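Long-range contacts in putative hexulose 6 phosphate synthase (Salmonella typhimurium, PDB 3F4W), which is of unknown function but belongs to the HUMPS family of TIM-barrel proteins and is found as an assembly of two identical chains: residues Leu5-Leu10 against Ala189-Ala194; Ile29-Pro34 against Asn42-Ile47; Val107-Cys112 against Ala132-Thr137. All coordinates share one frame; numbering follows the deposited sequence.

In the fold
All three contacts are mainly buried and reach the same closed sheet of eight parallel strands. Contact 3, whose centre lies about 8 Å from that of the chain, joins two neighbouring strands and their following loops by hydrogen bonds. Contacts 1 and 2 lie farther out, at about 13 and 12 Å, and each sets a strand against a helix through aliphatic carbons; contact 1 adds one bridging water. Strands 2-7 and 28-31 are themselves neighbours, so contacts 1 and 2 touch through probable backbone hydrogen bonds from E30 and G32 to L5 and L7. Contacts 2 and 3 lie on opposite sides of the chain's centre, and residues of all three segment pairs reach the second subunit, contact 1 through E9 alone.

Contact 1 of 3, residues Leu5-Leu10 against Ala189-Ala194; sequences LALDEL and AITHAA
The methyl CD1 of L5 presses against the flank of I190, its distance to I190 CD1 being 3.8 Å; CB and CG2 of the isoleucine are equally near. The two side chains cross obliquely. L5 holds CG anti to its backbone N (chi1 175°), which sends the branch out from the strand toward the helical turn, and I190 presents its branch point and both methyls. One residue on, the methyl of T191 does the touching: CG2 sits 3.9 Å from A6 O and, more loosely, 4.2 Å from L7 CD2. The hydroxyl of T191 takes the crowded position between its own N and carbonyl carbon (chi1 57°), leaving CG2 beside the backbone N; OG1 is also hydrogen-bonded to G187 O, which helps fix its rotation. A water joins the two segments here, donating to A6 O at 2.6 Å and lying 3.2 Å from T191 OG1. In the TIM barrel this is the seam where first and last strands meet: strand 2-7 pairs with strand 183-186, A6 bonding to V186 through the backbone, and the short helix 188-191 follows directly from the last strand. M19 and V22 of helix 12-22 touch L5, and F18 of that helix and I203 of helix 196-209 touch I190. The methyl of A6 comes within about 4 Å of a bound malonate ion, and farther along E9 packs on F68 of the second subunit.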
loop_
_atom_site.group_PDB
_atom_site.type_symbol
_atom_site.label_atom_id
_atom_site.label_comp_id
_atom_site.label_asym_id
_atom_site.label_seq_id
_atom_site.Cartn_x
_atom_site.Cartn_y
_atom_site.Cartn_z
ATOM N N LEU A 5 4.930 -15.892 9.227
ATOM C CA LEU A 5 5.966 -15.028 9.787
ATOM C C LEU A 5 6.162 -13.749 8.973
ATOM O O LEU A 5 6.621 -13.794 7.831
ATOM C CB LEU A 5 7.296 -15.777 9.877
ATOM C CG LEU A 5 8.501 -14.955 10.337
ATOM C CD1 LEU A 5 8.367 -14.571 11.803
ATOM C CD2 LEU A 5 9.784 -15.726 10.108
ATOM N N ALA A 6 5.830 -12.610 9.570
ATOM C CA ALA A 6 6.008 -11.324 8.897
ATOM C C ALA A 6 7.451 -10.818 8.964
ATOM O O ALA A 6 7.973 -10.542 10.043
ATOM C CB ALA A 6 5.049 -10.280 9.474
ATOM N N LEU A 7 8.088 -10.704 7.802
ATOM C CA LEU A 7 9.393 -10.064 7.700
ATOM C C LEU A 7 9.206 -8.615 7.251
ATOM O O LEU A 7 9.069 -8.337 6.061
ATOM C CB LEU A 7 10.289 -10.811 6.710
ATOM C CG LEU A 7 10.501 -12.305 6.970
ATOM C CD1 LEU A 7 11.369 -12.909 5.884
ATOM C CD2 LEU A 7 11.121 -12.531 8.339
ATOM N N ASP A 8 9.197 -7.694 8.206
ATOM C CA ASP A 8 8.852 -6.307 7.907
ATOM C C ASP A 8 10.056 -5.393 7.671
ATOM O O ASP A 8 10.167 -4.761 6.620
ATOM C CB ASP A 8 7.956 -5.731 9.008
ATOM C CG ASP A 8 6.517 -6.227 8.914
ATOM O OD1 ASP A 8 6.122 -6.726 7.838
ATOM O OD2 ASP A 8 5.778 -6.114 9.919
ATOM N N GLU A 9 10.958 -5.325 8.645
ATOM C CA GLU A 9 12.001 -4.305 8.634
ATOM C C GLU A 9 13.393 -4.820 8.274
ATOM O O GLU A 9 14.381 -4.096 8.406
ATOM C CB GLU A 9 12.025 -3.581 9.981
ATOM C CG GLU A 9 10.663 -3.022 10.379
ATOM C CD GLU A 9 10.705 -2.211 11.660
ATOM O OE1 GLU A 9 11.811 -2.014 12.205
ATOM O OE2 GLU A 9 9.629 -1.772 12.122
ATOM N N LEU A 10 13.471 -6.062 7.807
ATOM C CA LEU A 10 14.755 -6.649 7.440
ATOM C C LEU A 10 15.105 -6.336 5.992
ATOM O O LEU A 10 14.222 -6.130 5.161
ATOM C CB LEU A 10 14.732 -8.168 7.635
ATOM C CG LEU A 10 14.584 -8.721 9.052
ATOM C CD1 LEU A 10 14.672 -10.242 9.031
ATOM C CD2 LEU A 10 15.651 -8.133 9.963
ATOM N N ALA A 189 7.541 -10.408 17.523
ATOM C CA ALA A 189 7.807 -11.332 18.625
ATOM C C ALA A 189 8.951 -12.275 18.274
ATOM O O ALA A 189 9.738 -12.666 19.139
ATOM C CB ALA A 189 6.554 -12.118 18.983
ATOM N N ILE A 190 9.043 -12.631 16.997
ATOM C CA ILE A 190 10.081 -13.541 16.523
ATOM C C ILE A 190 11.310 -12.819 15.966
ATOM O O ILE A 190 12.446 -13.171 16.290
ATOM C CB ILE A 190 9.524 -14.516 15.457
ATOM C CG1 ILE A 190 8.544 -15.504 16.105
ATOM C CG2 ILE A 190 10.658 -15.253 14.762
ATOM C CD1 ILE A 190 7.718 -16.303 15.115
ATOM N N THR A 191 11.092 -11.807 15.132
ATOM C CA THR A 191 12.212 -11.133 14.479
ATOM C C THR A 191 13.084 -10.346 15.459
ATOM O O THR A 191 14.284 -10.187 15.240
ATOM C CB THR A 191 11.752 -10.224 13.320
ATOM O OG1 THR A 191 10.807 -9.266 13.806
ATOM C CG2 THR A 191 11.107 -11.055 12.220
ATOM N N HIS A 192 12.485 -9.873 16.547
ATOM C CA HIS A 192 13.231 -9.129 17.557
ATOM C C HIS A 192 13.541 -9.983 18.781
ATOM O O HIS A 192 13.976 -9.470 19.813
ATOM C CB HIS A 192 12.463 -7.878 17.990
ATOM C CG HIS A 192 12.373 -6.824 16.931
ATOM N ND1 HIS A 192 13.486 -6.279 16.328
ATOM C CD2 HIS A 192 11.304 -6.203 16.379
ATOM C CE1 HIS A 192 13.105 -5.376 15.441
ATOM N NE2 HIS A 192 11.785 -5.310 15.453
ATOM N N ALA A 193 13.310 -11.287 18.667
ATOM C CA ALA A 193 13.567 -12.197 19.773
ATOM C C ALA A 193 15.063 -12.397 19.968
ATOM O O ALA A 193 15.820 -12.471 19.000
ATOM C CB ALA A 193 12.887 -13.531 19.531
ATOM N N ALA A 194 15.491 -12.480 21.223
ATOM C CA ALA A 194 16.879 -12.814 21.515
ATOM C C ALA A 194 17.162 -14.219 20.990
ATOM O O ALA A 194 18.236 -14.499 20.455
ATOM C CB ALA A 194 17.138 -12.735 23.008
HETATM O O HOH W 1 8.657 -8.568 11.610
#

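Contact 2 of 3, residues Ile29-Pro34 against Asn42-Ile47; sequences IEVGTP and NAIKAI
Flat groups play no part in the meeting of I29-P34 with N42-I47: the carboxylate of E30 stays away from the helix, and the surfaces that touch are aliphatic throughout. The E30 side chain leaves the strand on the face turned from the helix, where OE1 is hydrogen-bonded to Q4 NE2. V31, on the other face, carries the contact with both methyls. With CG1 anti to the backbone N (chi1 176°), its two branches straddle the helix surface: CG1 lies 4.1 Å from A43 CB, while CG2 enters between two isoleucines, 3.4 Å from I44 CD1 and 3.8 Å from I47 CD1. The first of these is tighter than usual van der Waals contact. I44 does not aim its CB at the strand; a bend at chi2 (-69°) helps carry CD1 over to V31. I47, by contrast, is extended, so that its tip reaches V31 while its other methyl, CG2, rests 4.0 Å from I29 CD1. Residues 43, 44 and 47 thus form one stripe on the helix, and the turn carrying them is closed by the backbone bond from I47 N to A43 O. The short segments run nearly antiparallel, 159° between their directions with axes 9.6 Å apart, as befits a strand and a helix that returns along the outside of an alpha/beta barrel. F35 of helix 33-39 touches A43 and I47, and L36 touches V31; V56 of strand 55-62 adjoins I44 and I47, while M19 of helix 12-22 lies against I29.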
loop_
_atom_site.group_PDB
_atom_site.type_symbol
_atom_site.label_atom_id
_atom_site.label_comp_id
_atom_site.label_asym_id
_atom_site.label_seq_id
_atom_site.Cartn_x
_atom_site.Cartn_y
_atom_site.Cartn_z
ATOM N N ILE A 29 5.905 -17.730 4.775
ATOM C CA ILE A 29 6.861 -16.642 4.891
ATOM C C ILE A 29 6.239 -15.387 4.296
ATOM O O ILE A 29 5.875 -15.362 3.120
ATOM C CB ILE A 29 8.174 -16.965 4.154
ATOM C CG1 ILE A 29 8.729 -18.311 4.628
ATOM C CG2 ILE A 29 9.187 -15.841 4.348
ATOM C CD1 ILE A 29 10.032 -18.709 3.961
ATOM N N GLU A 30 6.097 -14.350 5.111
ATOM C CA GLU A 30 5.515 -13.108 4.630
ATOM C C GLU A 30 6.590 -12.067 4.325
ATOM O O GLU A 30 7.377 -11.698 5.192
ATOM C CB GLU A 30 4.518 -12.535 5.641
ATOM C CG GLU A 30 4.056 -11.122 5.294
ATOM C CD GLU A 30 3.221 -10.478 6.386
ATOM O OE1 GLU A 30 2.562 -11.208 7.153
ATOM O OE2 GLU A 30 3.223 -9.230 6.473
ATOM N N VAL A 31 6.625 -11.601 3.084
ATOM C CA VAL A 31 7.442 -10.441 2.762
ATOM C C VAL A 31 6.632 -9.197 3.121
ATOM O O VAL A 31 5.682 -8.846 2.422
ATOM C CB VAL A 31 7.846 -10.428 1.279
ATOM C CG1 VAL A 31 8.627 -9.162 0.943
ATOM C CG2 VAL A 31 8.664 -11.667 0.953
ATOM N N GLY A 32 7.001 -8.554 4.226
ATOM C CA GLY A 32 6.288 -7.385 4.721
ATOM C C GLY A 32 6.313 -6.201 3.772
ATOM O O GLY A 32 7.139 -6.141 2.862
ATOM N N THR A 33 5.415 -5.246 3.990
ATOM C CA THR A 33 5.269 -4.124 3.066
ATOM C C THR A 33 6.532 -3.272 2.905
ATOM O O THR A 33 6.934 -2.976 1.785
ATOM C CB THR A 33 4.084 -3.221 3.449
ATOM O OG1 THR A 33 2.928 -4.034 3.670
ATOM C CG2 THR A 33 3.797 -2.223 2.337
ATOM N N PRO A 34 7.153 -2.862 4.023
ATOM C CA PRO A 34 8.383 -2.069 3.919
ATOM C C PRO A 34 9.501 -2.870 3.256
ATOM O O PRO A 34 10.368 -2.307 2.585
ATOM C CB PRO A 34 8.738 -1.783 5.380
ATOM C CG PRO A 34 7.455 -1.914 6.120
ATOM C CD PRO A 34 6.695 -2.993 5.416
ATOM N N ASN A 42 12.158 -8.681 -6.273
ATOM C CA ASN A 42 13.297 -9.574 -6.117
ATOM C C ASN A 42 13.296 -10.295 -4.769
ATOM O O ASN A 42 13.826 -11.398 -4.648
ATOM C CB ASN A 42 14.610 -8.825 -6.306
ATOM C CG ASN A 42 15.807 -9.737 -6.184
ATOM O OD1 ASN A 42 16.676 -9.530 -5.339
ATOM N ND2 ASN A 42 15.842 -10.774 -7.010
ATOM N N ALA A 43 12.706 -9.665 -3.757
ATOM C CA ALA A 43 12.612 -10.277 -2.436
ATOM C C ALA A 43 11.804 -11.571 -2.493
ATOM O O ALA A 43 12.201 -12.586 -1.923
ATOM C CB ALA A 43 11.997 -9.308 -1.444
ATOM N N ILE A 44 10.668 -11.524 -3.181
ATOM C CA ILE A 44 9.821 -12.696 -3.369
ATOM C C ILE A 44 10.552 -13.783 -4.147
ATOM O O ILE A 44 10.527 -14.954 -3.771
ATOM C CB ILE A 44 8.533 -12.339 -4.129
ATOM C CG1 ILE A 44 7.739 -11.277 -3.365
ATOM C CG2 ILE A 44 7.679 -13.579 -4.351
ATOM C CD1 ILE A 44 7.133 -11.789 -2.081
ATOM N N LYS A 45 11.202 -13.389 -5.236
ATOM C CA LYS A 45 11.919 -14.333 -6.084
ATOM C C LYS A 45 13.005 -15.066 -5.302
ATOM O O LYS A 45 13.110 -16.291 -5.367
ATOM C CB LYS A 45 12.538 -13.605 -7.278
ATOM C CG LYS A 45 11.522 -12.941 -8.197
ATOM C CD LYS A 45 12.205 -12.140 -9.297
ATOM C CE LYS A 45 11.227 -11.763 -10.401
ATOM N NZ LYS A 45 11.851 -10.886 -11.433
ATOM N N ALA A 46 13.803 -14.304 -4.561
ATOM C CA ALA A 46 14.926 -14.856 -3.812
ATOM C C ALA A 46 14.476 -15.819 -2.718
ATOM O O ALA A 46 15.055 -16.889 -2.543
ATOM C CB ALA A 46 15.760 -13.731 -3.216
ATOM N N ILE A 47 13.447 -15.433 -1.976
ATOM C CA ILE A 47 12.959 -16.266 -0.881
ATOM C C ILE A 47 12.292 -17.541 -1.398
ATOM O O ILE A 47 12.525 -18.627 -0.870
ATOM C CB ILE A 47 11.998 -15.482 0.028
ATOM C CG1 ILE A 47 12.779 -14.442 0.836
ATOM C CG2 ILE A 47 11.241 -16.420 0.957
ATOM C CD1 ILE A 47 11.900 -13.466 1.588
#

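Contact 3 of 3, residues Val107-Cys112 against Ala132-Thr137; sequences VVDMIC and AVHTGT
Strands 105-109 and 130-134, joined through helix 116-126 in a beta-alpha-beta unit, are adjacent parallel staves of the TIM barrel, and their C-terminal ends bring D109 and H134 together beside a bound malonate ion. Two backbone bonds set the register around the bridge of D109 with A132. A132 N donates a hydrogen bond to V108 O at 2.8 Å, from above the carbonyl plane, whereas M110 N meets A132 O nearly along the C=O axis. The side chains of D109 and H134 both hold CG anti to the backbone N and cross obliquely. H134 ND1 donates to D109 OD1 at 2.8 Å, N-H...O 162°, striking the syn lone pair; the acceptor lies near the ring plane, although carboxylate and ring are turned 33° apart. The second oxygen, OD2, accepts from I111 N at 2.9 Å, an Asx turn that ties the carboxylate to the loop after its strand. H134 NE2 is hydrogen-bonded to the malonate, so the ring bridges two carboxylates, a setting that would probably favour its protonated form. Earlier on the strand, V107 CG1 rests 3.8 Å from A132 CB; the side chain of M110 packs on helix 116-126. At the strand ends, one water accepts a hydrogen bond from H134 N, and another accepts from C112 N and probably donates to H134 O. I111 extends alongside the H134 backbone toward G136, the N-cap residue of helix 137-141, where its CD1 lies 3.8 Å from G136 CA.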
loop_
_atom_site.group_PDB
_atom_site.type_symbol
_atom_site.label_atom_id
_atom_site.label_comp_id
_atom_site.label_asym_id
_atom_site.label_seq_id
_atom_site.Cartn_x
_atom_site.Cartn_y
_atom_site.Cartn_z
ATOM N N VAL A 107 -5.502 -12.486 0.025
ATOM C CA VAL A 107 -5.883 -12.305 1.416
ATOM C C VAL A 107 -6.336 -10.863 1.608
ATOM O O VAL A 107 -5.584 -9.930 1.322
ATOM C CB VAL A 107 -4.698 -12.580 2.361
ATOM C CG1 VAL A 107 -5.073 -12.218 3.788
ATOM C CG2 VAL A 107 -4.262 -14.039 2.261
ATOM N N VAL A 108 -7.567 -10.669 2.068
ATOM C CA VAL A 108 -8.066 -9.318 2.291
ATOM C C VAL A 108 -7.704 -8.878 3.704
ATOM O O VAL A 108 -8.204 -9.432 4.682
ATOM C CB VAL A 108 -9.589 -9.219 2.097
ATOM C CG1 VAL A 108 -10.037 -7.763 2.189
ATOM C CG2 VAL A 108 -9.997 -9.814 0.763
ATOM N N ASP A 109 -6.812 -7.896 3.804
ATOM C CA ASP A 109 -6.368 -7.385 5.097
ATOM C C ASP A 109 -7.348 -6.334 5.587
ATOM O O ASP A 109 -7.506 -5.281 4.968
ATOM C CB ASP A 109 -4.962 -6.795 4.977
ATOM C CG ASP A 109 -4.405 -6.317 6.309
ATOM O OD1 ASP A 109 -3.169 -6.221 6.430
ATOM O OD2 ASP A 109 -5.187 -6.034 7.235
ATOM N N MET A 110 -7.996 -6.624 6.710
ATOM C CA MET A 110 -9.096 -5.807 7.205
ATOM C C MET A 110 -8.643 -4.691 8.134
ATOM O O MET A 110 -9.443 -4.148 8.891
ATOM C CB MET A 110 -10.110 -6.693 7.929
ATOM C CG MET A 110 -10.630 -7.825 7.073
ATOM S SD MET A 110 -11.626 -7.210 5.710
ATOM C CE MET A 110 -13.057 -6.625 6.602
ATOM N N ILE A 111 -7.363 -4.347 8.079
ATOM C CA ILE A 111 -6.846 -3.278 8.923
ATOM C C ILE A 111 -7.626 -1.975 8.703
ATOM O O ILE A 111 -7.911 -1.594 7.568
ATOM C CB ILE A 111 -5.329 -3.062 8.703
ATOM C CG1 ILE A 111 -4.798 -1.963 9.629
ATOM C CG2 ILE A 111 -5.027 -2.736 7.243
ATOM C CD1 ILE A 111 -3.318 -1.696 9.456
ATOM N N CYS A 112 -7.994 -1.321 9.801
ATOM C CA CYS A 112 -8.692 -0.031 9.762
ATOM C C CYS A 112 -10.108 -0.059 9.193
ATOM O O CYS A 112 -10.668 0.989 8.894
ATOM C CB CYS A 112 -7.868 1.005 9.000
ATOM S SG CYS A 112 -6.439 1.577 9.908
ATOM N N ALA A 132 -8.094 -11.364 6.760
ATOM C CA ALA A 132 -7.178 -11.260 7.881
ATOM C C ALA A 132 -7.603 -10.096 8.745
ATOM O O ALA A 132 -7.656 -8.963 8.269
ATOM C CB ALA A 132 -5.755 -11.047 7.383
ATOM N N VAL A 133 -7.920 -10.358 10.007
ATOM C CA VAL A 133 -8.115 -9.256 10.932
ATOM C C VAL A 133 -6.723 -8.808 11.338
ATOM O O VAL A 133 -5.834 -9.632 11.552
ATOM C CB VAL A 133 -8.971 -9.633 12.171
ATOM C CG1 VAL A 133 -9.772 -10.901 11.912
ATOM C CG2 VAL A 133 -8.108 -9.773 13.408
ATOM N N HIS A 134 -6.525 -7.499 11.414
ATOM C CA HIS A 134 -5.189 -6.956 11.572
ATOM C C HIS A 134 -5.189 -5.623 12.305
ATOM O O HIS A 134 -5.717 -4.630 11.813
ATOM C CB HIS A 134 -4.542 -6.790 10.194
ATOM C CG HIS A 134 -3.081 -6.476 10.244
ATOM N ND1 HIS A 134 -2.372 -6.068 9.135
ATOM C CD2 HIS A 134 -2.196 -6.502 11.269
ATOM C CE1 HIS A 134 -1.110 -5.866 9.473
ATOM N NE2 HIS A 134 -0.979 -6.120 10.762
ATOM N N THR A 135 -4.603 -5.619 13.493
ATOM C CA THR A 135 -4.278 -4.380 14.175
ATOM C C THR A 135 -2.840 -4.051 13.801
ATOM O O THR A 135 -1.922 -4.809 14.119
ATOM C CB THR A 135 -4.418 -4.533 15.697
ATOM O OG1 THR A 135 -5.788 -4.796 16.019
ATOM C CG2 THR A 135 -3.966 -3.270 16.416
ATOM N N GLY A 136 -2.649 -2.936 13.102
ATOM C CA GLY A 136 -1.349 -2.588 12.556
ATOM C C GLY A 136 -0.317 -2.284 13.621
ATOM O O GLY A 136 -0.658 -2.084 14.785
ATOM N N THR A 137 0.951 -2.241 13.218
ATOM C CA THR A 137 2.038 -2.000 14.158
ATOM C C THR A 137 1.958 -0.607 14.791
ATOM O O THR A 137 2.289 -0.438 15.961
ATOM C CB THR A 137 3.423 -2.225 13.516
ATOM O OG1 THR A 137 3.563 -1.388 12.363
ATOM C CG2 THR A 137 3.599 -3.691 13.106
HETATM O O HOH W 2 -8.839 -5.782 11.334
HETATM O O HOH W 3 -7.201 -2.150 12.474
#